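Local structure of purine nucleoside phosphorylase (Schistosoma mansoni, 6AXA) at residues Ile115-Gly120 with Ala239-Ala244; Gly192-Asn197 with Gly220-Pro225. The protein probably catalyses the reversible phosphorolysis of purine nucleosides such as inosine and guanosine, releasing the free base and ribose 1-phosphate. All coordinates share one frame; numbering follows the deposited sequence.

Contact 1. Residues Ile115-Gly120 with Ala239-Ala244; sequences ITNLAG and AVSLIA. With D4Y ((3S)-5-fluoro-3-hydroxy-1,3-dihydro-2H-indol-2-one), chain J; DMS (dimethyl sulfoxide), chain E.
The side chains of L118 and L242 run alongside one another from two parallel strands, and their CD2 methyls meet at 3.9 Å. L118 leans into this pairing because its CG stands anti to the carbonyl carbon (chi1 -77°), which lets CD2 rest beside L242 while CB stays near the dimethyl sulfoxide and the fluorine of D4Y. The opposite face of the pair alternates bulk with hollow. The small A119 leaves room for its neighbours: S241 sits against its methyl, and CD1 of I243 comes to 4.3 Å from A119 CB. The side chains of I115 and A239 come closest at their CB atoms. Between the I115/A239 and A119/I243 pairs lies a polar spot, where S241 OG donates to N117 OD1 at 2.7 Å, in the carbonyl plane and on a lone pair. N117 reaches across because its CG is tucked between backbone N and carbonyl carbon (chi1 63°); its ND2 is hydrogen-bonded to T223 OG1, so both ends of the amide are engaged and its rotation is fixed. Five backbone bonds join the strands, L242 N to N117 O being the straightest at 176°. L118 N turns to the other edge and gives its hydrogen to the dimethyl sulfoxide oxygen at 2.8 Å, while the A244 methyl touches the D4Y fluorine at 3.2 Å. The pair lies within the central mixed sheet of the phosphorylase fold: helix 259-283 packs on the face of T116, L118, V240 and L242 through F277, V262 and R269, and strand 131-139 flanks strand 236-246 on its far edge, antiparallel to it.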
ATOM      1  N   ILE A 115      16.273  19.614   1.328  1.00 23.12           N
ATOM      2  CA  ILE A 115      16.411  18.160   1.467  1.00 23.11           C
ATOM      3  C   ILE A 115      17.297  17.570   0.357  1.00 24.24           C
ATOM      4  O   ILE A 115      17.165  17.946  -0.811  1.00 24.72           O
ATOM      5  CB  ILE A 115      15.017  17.499   1.434  1.00 21.67           C
ATOM      6  CG1 ILE A 115      14.059  18.092   2.472  1.00 24.14           C
ATOM      7  CG2 ILE A 115      15.150  15.991   1.687  1.00 24.61           C
ATOM      8  CD1 ILE A 115      12.590  17.594   2.287  1.00 25.30           C
ATOM      9  N   THR A 116      18.231  16.664   0.717  1.00 24.62           N
ATOM     10  CA  THR A 116      18.912  15.835  -0.283  1.00 23.91           C
ATOM     11  C   THR A 116      18.656  14.352   0.000  1.00 23.96           C
ATOM     12  O   THR A 116      18.350  13.957   1.137  1.00 24.38           O
ATOM     13  CB  THR A 116      20.424  16.081  -0.361  1.00 25.40           C
ATOM     14  OG1 THR A 116      21.059  15.803   0.905  1.00 26.85           O
ATOM     15  CG2 THR A 116      20.699  17.534  -0.767  1.00 26.89           C
ATOM     16  N   ASN A 117      18.793  13.535  -1.053  1.00 23.44           N
ATOM     17  CA  ASN A 117      18.674  12.077  -0.931  1.00 22.33           C
ATOM     18  C   ASN A 117      19.499  11.394  -2.024  1.00 23.85           C
ATOM     19  O   ASN A 117      19.949  12.035  -2.982  1.00 23.05           O
ATOM     20  CB  ASN A 117      17.194  11.614  -0.996  1.00 22.14           C
ATOM     21  CG  ASN A 117      16.511  11.912  -2.314  1.00 23.76           C
ATOM     22  OD1 ASN A 117      16.919  11.444  -3.380  1.00 24.10           O
ATOM     23  ND2 ASN A 117      15.417  12.684  -2.255  1.00 25.55           N
ATOM     24  N   LEU A 118      19.714  10.087  -1.846  1.00 21.77           N
ATOM     25  CA  LEU A 118      20.246   9.194  -2.880  1.00 21.51           C
ATOM     26  C   LEU A 118      19.101   8.420  -3.536  1.00 23.72           C
ATOM     27  O   LEU A 118      18.171   7.966  -2.849  1.00 22.63           O
ATOM     28  CB  LEU A 118      21.266   8.245  -2.270  1.00 25.48           C
ATOM     29  CG  LEU A 118      22.653   8.860  -1.993  1.00 32.85           C
ATOM     30  CD1 LEU A 118      23.275   8.162  -0.827  1.00 43.12           C
ATOM     31  CD2 LEU A 118      23.490   8.665  -3.207  1.00 32.88           C
ATOM     32  N   ALA A 119      19.138   8.295  -4.867  1.00 22.02           N
ATOM     33  CA  ALA A 119      18.036   7.675  -5.610  1.00 20.59           C
ATOM     34  C   ALA A 119      18.536   6.871  -6.807  1.00 23.29           C
ATOM     35  O   ALA A 119      19.652   7.067  -7.283  1.00 21.42           O
ATOM     36  CB  ALA A 119      17.042   8.736  -6.101  1.00 21.83           C
ATOM     37  N   GLY A 120      17.678   5.964  -7.291  1.00 20.72           N
ATOM     38  CA  GLY A 120      17.924   5.253  -8.550  1.00 22.69           C
ATOM     39  C   GLY A 120      17.321   5.987  -9.741  1.00 22.46           C
ATOM     40  O   GLY A 120      16.241   6.587  -9.651  1.00 21.84           O
ATOM     41  N   ALA A 239      14.000  19.949  -2.869  1.00 22.77           N
ATOM     42  CA  ALA A 239      14.480  18.580  -2.696  1.00 22.13           C
ATOM     43  C   ALA A 239      15.310  18.182  -3.921  1.00 23.52           C
ATOM     44  O   ALA A 239      14.859  18.372  -5.061  1.00 23.59           O
ATOM     45  CB  ALA A 239      13.310  17.594  -2.477  1.00 23.05           C
ATOM     46  N   VAL A 240      16.524  17.647  -3.687  1.00 22.72           N
ATOM     47  CA  VAL A 240      17.464  17.271  -4.755  1.00 24.26           C
ATOM     48  C   VAL A 240      17.914  15.821  -4.564  1.00 24.55           C
ATOM     49  O   VAL A 240      18.361  15.451  -3.474  1.00 24.83           O
ATOM     50  CB  VAL A 240      18.674  18.217  -4.791  1.00 24.01           C
ATOM     51  CG1 VAL A 240      19.662  17.830  -5.929  1.00 25.05           C
ATOM     52  CG2 VAL A 240      18.216  19.702  -4.941  1.00 26.13           C
ATOM     53  N   SER A 241      17.784  14.996  -5.622  1.00 23.20           N
ATOM     54  CA  SER A 241      18.281  13.613  -5.634  1.00 22.82           C
ATOM     55  C   SER A 241      19.666  13.536  -6.292  1.00 21.89           C
ATOM     56  O   SER A 241      19.914  14.165  -7.329  1.00 24.79           O
ATOM     57  CB  SER A 241      17.332  12.677  -6.387  1.00 21.98           C
ATOM     58  OG  SER A 241      16.092  12.454  -5.733  1.00 22.46           O
ATOM     59  N   LEU A 242      20.574  12.771  -5.681  1.00 21.95           N
ATOM     60  CA  LEU A 242      21.825  12.336  -6.307  1.00 22.86           C
ATOM     61  C   LEU A 242      21.630  10.917  -6.848  1.00 24.29           C
ATOM     62  O   LEU A 242      21.232  10.014  -6.095  1.00 23.75           O
ATOM     63  CB  LEU A 242      22.982  12.360  -5.305  1.00 24.55           C
ATOM     64  CG  LEU A 242      24.298  11.677  -5.726  1.00 23.83           C
ATOM     65  CD1 LEU A 242      24.913  12.291  -6.996  1.00 25.56           C
ATOM     66  CD2 LEU A 242      25.383  11.784  -4.616  1.00 25.38           C
ATOM     67  N   ILE A 243      21.852  10.734  -8.151  1.00 24.37           N
ATOM     68  CA  ILE A 243      21.559   9.482  -8.851  1.00 26.66           C
ATOM     69  C   ILE A 243      22.755   8.529  -8.711  1.00 25.28           C
ATOM     70  O   ILE A 243      23.890   8.874  -9.051  1.00 25.91           O
ATOM     71  CB  ILE A 243      21.237   9.758 -10.334  1.00 27.00           C
ATOM     72  CG1 ILE A 243      20.065  10.731 -10.499  1.00 26.75           C
ATOM     73  CG2 ILE A 243      20.998   8.457 -11.119  1.00 28.47           C
ATOM     74  CD1 ILE A 243      18.777  10.305  -9.748  1.00 26.78           C
ATOM     75  N   ALA A 244      22.514   7.328  -8.169  1.00 26.47           N
ATOM     76  CA  ALA A 244      23.607   6.368  -8.000  1.00 27.51           C
ATOM     77  C   ALA A 244      23.790   5.433  -9.197  1.00 26.36           C
ATOM     78  O   ALA A 244      24.890   4.913  -9.388  1.00 27.38           O
ATOM     79  CB  ALA A 244      23.361   5.536  -6.735  1.00 28.54           C
TER
HETATM   80  C7  D4Y J 309      17.688   4.040  -4.063  0.88 23.15           C
HETATM   81  C4  D4Y J 309      19.779   3.493  -5.754  0.88 23.96           C
HETATM   82  C5  D4Y J 309      19.923   4.420  -4.752  0.88 24.79           C
HETATM   83  C6  D4Y J 309      18.883   4.721  -3.900  0.88 25.44           C
HETATM   84  C3  D4Y J 309      18.568   2.835  -5.944  0.88 23.26           C
HETATM   85  C2  D4Y J 309      17.536   3.133  -5.084  0.88 22.22           C
HETATM   86  C1  D4Y J 309      15.538   3.125  -4.056  0.88 23.53           C
HETATM   87  F   D4Y J 309      21.101   5.053  -4.592  0.88 26.88           F
HETATM   88  C   D4Y J 309      16.349   4.268  -3.444  0.88 24.30           C
HETATM   89  O   D4Y J 309      16.320   4.427  -2.041  0.88 25.08           O
HETATM   90  N   D4Y J 309      16.272   2.640  -5.075  0.88 23.35           N
HETATM   91  O1  D4Y J 309      14.362   2.828  -3.784  0.88 25.31           O
HETATM   92  S   DMS E 304      18.444   8.938   1.810  1.00 60.22           S
HETATM   93  O   DMS E 304      19.519   9.342   0.866  1.00 61.08           O
HETATM   94  C1  DMS E 304      16.944   8.418   0.974  1.00 62.98           C
HETATM   95  C2  DMS E 304      18.991   7.381   2.483  1.00 64.19           C

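Contact 2. Residues Gly192-Asn197 with Gly220-Pro225; sequences GVYAFN and GMSTVP. With D4Y ((3S)-5-fluoro-3-hydroxy-1,3-dihydro-2H-indol-2-one), chain J.
G220 is held through both its N-H and its carbonyl by the end of strand 189-196: its N donates to A195 O at 3.0 Å, and its O receives N197 N at 2.8 Å, the bridging pattern of a short parallel pairing. Just beyond, S222 N donates to Y194 OH at 3.1 Å with an angle of 165°, and a water also bonds that hydroxyl, lying at the edge of the ring and in its plane. The tyrosine arrives there with CG anti to the backbone N (chi1 -179°), which brings the ring against G220, whose N sits over one face; Y194 OH comes to 3.0 Å from G220 C. N197 and M221 extend together toward D4Y. N197 ND2 donates to D4Y O1 at 3.1 Å; M221 CG approaches D4Y O, and CE lies near both O1 and O. Farther out the contact becomes apolar. P225 CD stands over the F196 ring, 4.1 Å from its centroid in a CH-pi contact, while G220 O lies at the edge of the same ring. V224 CG2 lies against both Y194 CD2 and F196 CB, while V224 CB and CG1 meet the F196 ring. L145 of a second subunit also packs on F196. Backbone bonds thus hold the turn against the strand end, and N197, with ND2 also bonded to T201 O, presents an oriented N-H to the ligand's carbonyl, consistent with recognition of a polar group of the base.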
ATOM      1  N   GLY A 192      12.868  16.354 -12.428  1.00 24.74           N
ATOM      2  CA  GLY A 192      12.119  15.120 -12.588  1.00 25.16           C
ATOM      3  C   GLY A 192      11.169  14.778 -11.450  1.00 24.39           C
ATOM      4  O   GLY A 192      11.106  15.455 -10.414  1.00 23.98           O
ATOM      5  N   VAL A 193      10.397  13.721 -11.707  1.00 22.07           N
ATOM      6  CA  VAL A 193       9.361  13.185 -10.799  1.00 21.41           C
ATOM      7  C   VAL A 193       9.942  12.047  -9.952  1.00 22.67           C
ATOM      8  O   VAL A 193      10.509  11.083 -10.488  1.00 22.66           O
ATOM      9  CB  VAL A 193       8.143  12.686 -11.611  1.00 22.84           C
ATOM     10  CG1 VAL A 193       7.086  11.996 -10.701  1.00 24.00           C
ATOM     11  CG2 VAL A 193       7.505  13.844 -12.415  1.00 24.87           C
ATOM     12  N   TYR A 194       9.759  12.131  -8.630  1.00 20.18           N
ATOM     13  CA  TYR A 194      10.283  11.163  -7.662  1.00 20.87           C
ATOM     14  C   TYR A 194       9.215  10.157  -7.263  1.00 19.87           C
ATOM     15  O   TYR A 194       8.143  10.544  -6.762  1.00 21.59           O
ATOM     16  CB  TYR A 194      10.756  11.908  -6.422  1.00 20.56           C
ATOM     17  CG  TYR A 194      11.378  11.103  -5.270  1.00 18.59           C
ATOM     18  CD1 TYR A 194      12.773  11.059  -5.094  1.00 19.72           C
ATOM     19  CD2 TYR A 194      10.601  10.492  -4.317  1.00 18.24           C
ATOM     20  CE1 TYR A 194      13.361  10.371  -4.008  1.00 19.59           C
ATOM     21  CE2 TYR A 194      11.175   9.798  -3.212  1.00 18.24           C
ATOM     22  CZ  TYR A 194      12.543   9.747  -3.057  1.00 19.83           C
ATOM     23  OH  TYR A 194      13.146   9.096  -1.987  1.00 21.27           O
ATOM     24  N   ALA A 195       9.510   8.871  -7.455  1.00 19.72           N
ATOM     25  CA  ALA A 195       8.644   7.778  -6.970  1.00 19.43           C
ATOM     26  C   ALA A 195       9.083   7.345  -5.580  1.00 19.93           C
ATOM     27  O   ALA A 195      10.244   6.990  -5.383  1.00 19.43           O
ATOM     28  CB  ALA A 195       8.722   6.561  -7.890  1.00 21.42           C
ATOM     29  N   PHE A 196       8.140   7.295  -4.634  1.00 18.41           N
ATOM     30  CA  PHE A 196       8.413   6.848  -3.260  1.00 17.68           C
ATOM     31  C   PHE A 196       8.185   5.341  -3.211  1.00 18.76           C
ATOM     32  O   PHE A 196       7.044   4.884  -3.287  1.00 17.99           O
ATOM     33  CB  PHE A 196       7.513   7.622  -2.287  1.00 18.87           C
ATOM     34  CG  PHE A 196       7.683   7.278  -0.810  1.00 18.66           C
ATOM     35  CD1 PHE A 196       8.815   6.645  -0.338  1.00 20.53           C
ATOM     36  CD2 PHE A 196       6.649   7.587   0.121  1.00 18.50           C
ATOM     37  CE1 PHE A 196       8.965   6.349   1.038  1.00 20.32           C
ATOM     38  CE2 PHE A 196       6.780   7.269   1.463  1.00 17.22           C
ATOM     39  CZ  PHE A 196       7.925   6.637   1.939  1.00 18.43           C
ATOM     40  N   ASN A 197       9.288   4.579  -3.138  1.00 19.53           N
ATOM     41  CA  ASN A 197       9.306   3.142  -2.813  1.00 18.80           C
ATOM     42  C   ASN A 197       9.433   3.000  -1.298  1.00 17.80           C
ATOM     43  O   ASN A 197      10.455   3.362  -0.722  1.00 18.15           O
ATOM     44  CB  ASN A 197      10.512   2.506  -3.531  1.00 19.35           C
ATOM     45  CG  ASN A 197      10.853   1.097  -3.073  1.00 18.85           C
ATOM     46  OD1 ASN A 197      10.009   0.296  -2.629  1.00 19.91           O
ATOM     47  ND2 ASN A 197      12.158   0.768  -3.224  1.00 19.52           N
ATOM     48  N   GLY A 220      13.182   6.502  -4.805  1.00 19.57           N
ATOM     49  CA  GLY A 220      13.833   6.445  -3.499  1.00 21.35           C
ATOM     50  C   GLY A 220      12.890   6.095  -2.354  1.00 20.15           C
ATOM     51  O   GLY A 220      11.675   6.012  -2.540  1.00 19.50           O
ATOM     52  N   MET A 221      13.483   5.932  -1.151  1.00 18.58           N
ATOM     53  CA  MET A 221      12.785   5.464   0.046  1.00 18.79           C
ATOM     54  C   MET A 221      12.593   6.532   1.126  1.00 18.82           C
ATOM     55  O   MET A 221      12.367   6.181   2.291  1.00 19.90           O
ATOM     56  CB  MET A 221      13.542   4.271   0.664  1.00 21.04           C
ATOM     57  CG  MET A 221      13.789   3.117  -0.259  1.00 20.40           C
ATOM     58  SD  MET A 221      14.956   1.912   0.511  1.00 20.41           S
ATOM     59  CE  MET A 221      15.463   0.978  -0.947  1.00 21.37           C
ATOM     60  N   SER A 222      12.699   7.814   0.793  1.00 18.43           N
ATOM     61  CA  SER A 222      12.585   8.881   1.795  1.00 19.85           C
ATOM     62  C   SER A 222      11.852  10.068   1.179  1.00 21.23           C
ATOM     63  O   SER A 222      11.181   9.956   0.140  1.00 19.46           O
ATOM     64  CB  SER A 222      13.974   9.290   2.299  1.00 23.00           C
ATOM     65  OG  SER A 222      14.644   9.993   1.268  1.00 24.80           O
ATOM     66  N   THR A 223      11.960  11.232   1.870  1.00 20.17           N
ATOM     67  CA  THR A 223      11.674  12.570   1.343  1.00 20.25           C
ATOM     68  C   THR A 223      10.179  12.901   1.221  1.00 21.35           C
ATOM     69  O   THR A 223       9.729  13.906   1.789  1.00 21.03           O
ATOM     70  CB  THR A 223      12.409  12.750   0.010  1.00 22.11           C
ATOM     71  OG1 THR A 223      13.827  12.663   0.261  1.00 21.59           O
ATOM     72  CG2 THR A 223      12.131  14.117  -0.603  1.00 21.95           C
ATOM     73  N   VAL A 224       9.392  12.087   0.523  1.00 18.69           N
ATOM     74  CA  VAL A 224       7.946  12.375   0.380  1.00 18.56           C
ATOM     75  C   VAL A 224       7.230  12.512   1.728  1.00 19.05           C
ATOM     76  O   VAL A 224       6.381  13.426   1.863  1.00 19.29           O
ATOM     77  CB  VAL A 224       7.300  11.338  -0.556  1.00 18.92           C
ATOM     78  CG1 VAL A 224       5.784  11.394  -0.567  1.00 20.85           C
ATOM     79  CG2 VAL A 224       7.822  11.534  -1.977  1.00 20.44           C
ATOM     80  N   PRO A 225       7.488  11.683   2.760  1.00 17.59           N
ATOM     81  CA  PRO A 225       6.789  11.937   4.055  1.00 17.83           C
ATOM     82  C   PRO A 225       7.081  13.317   4.633  1.00 18.27           C
ATOM     83  O   PRO A 225       6.123  14.032   5.047  1.00 18.50           O
ATOM     84  CB  PRO A 225       7.268  10.788   4.955  1.00 19.48           C
ATOM     85  CG  PRO A 225       7.592   9.659   3.936  1.00 18.43           C
ATOM     86  CD  PRO A 225       8.240  10.405   2.780  1.00 16.97           C
TER
HETATM   87  C7  D4Y J 309      17.688   4.040  -4.063  0.88 23.15           C
HETATM   88  C4  D4Y J 309      19.779   3.493  -5.754  0.88 23.96           C
HETATM   89  C5  D4Y J 309      19.923   4.420  -4.752  0.88 24.79           C
HETATM   90  C6  D4Y J 309      18.883   4.721  -3.900  0.88 25.44           C
HETATM   91  C3  D4Y J 309      18.568   2.835  -5.944  0.88 23.26           C
HETATM   92  C2  D4Y J 309      17.536   3.133  -5.084  0.88 22.22           C
HETATM   93  C1  D4Y J 309      15.538   3.125  -4.056  0.88 23.53           C
HETATM   94  F   D4Y J 309      21.101   5.053  -4.592  0.88 26.88           F
HETATM   95  C   D4Y J 309      16.349   4.268  -3.444  0.88 24.30           C
HETATM   96  O   D4Y J 309      16.320   4.427  -2.041  0.88 25.08           O
HETATM   97  N   D4Y J 309      16.272   2.640  -5.075  0.88 23.35           N
HETATM   98  O1  D4Y J 309      14.362   2.828  -3.784  0.88 25.31           O
HETATM   99  O   HOH W   1      15.867   8.557  -1.588  1.00 24.41           O

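The centres of the two contacts lie 9 Å apart, and both reach the same mixed sheet. Along the chain the order is 115-120, 192-197, 220-225 and 239-244, so both segments of contact 2 fall between those of contact 1; helix 224-232, which begins in contact 2, leads directly to strand 236-246. The contacts also meet physically, with Y194 packing on N117 and S241, and S222 on N117. Both touch D4Y, contact 1 along its fluorinated ring and contact 2 at its oxygens. The example illustrates how strand ends from distant parts of a sequence converge on one ligand pocket, here probably the base site of the phosphorylase.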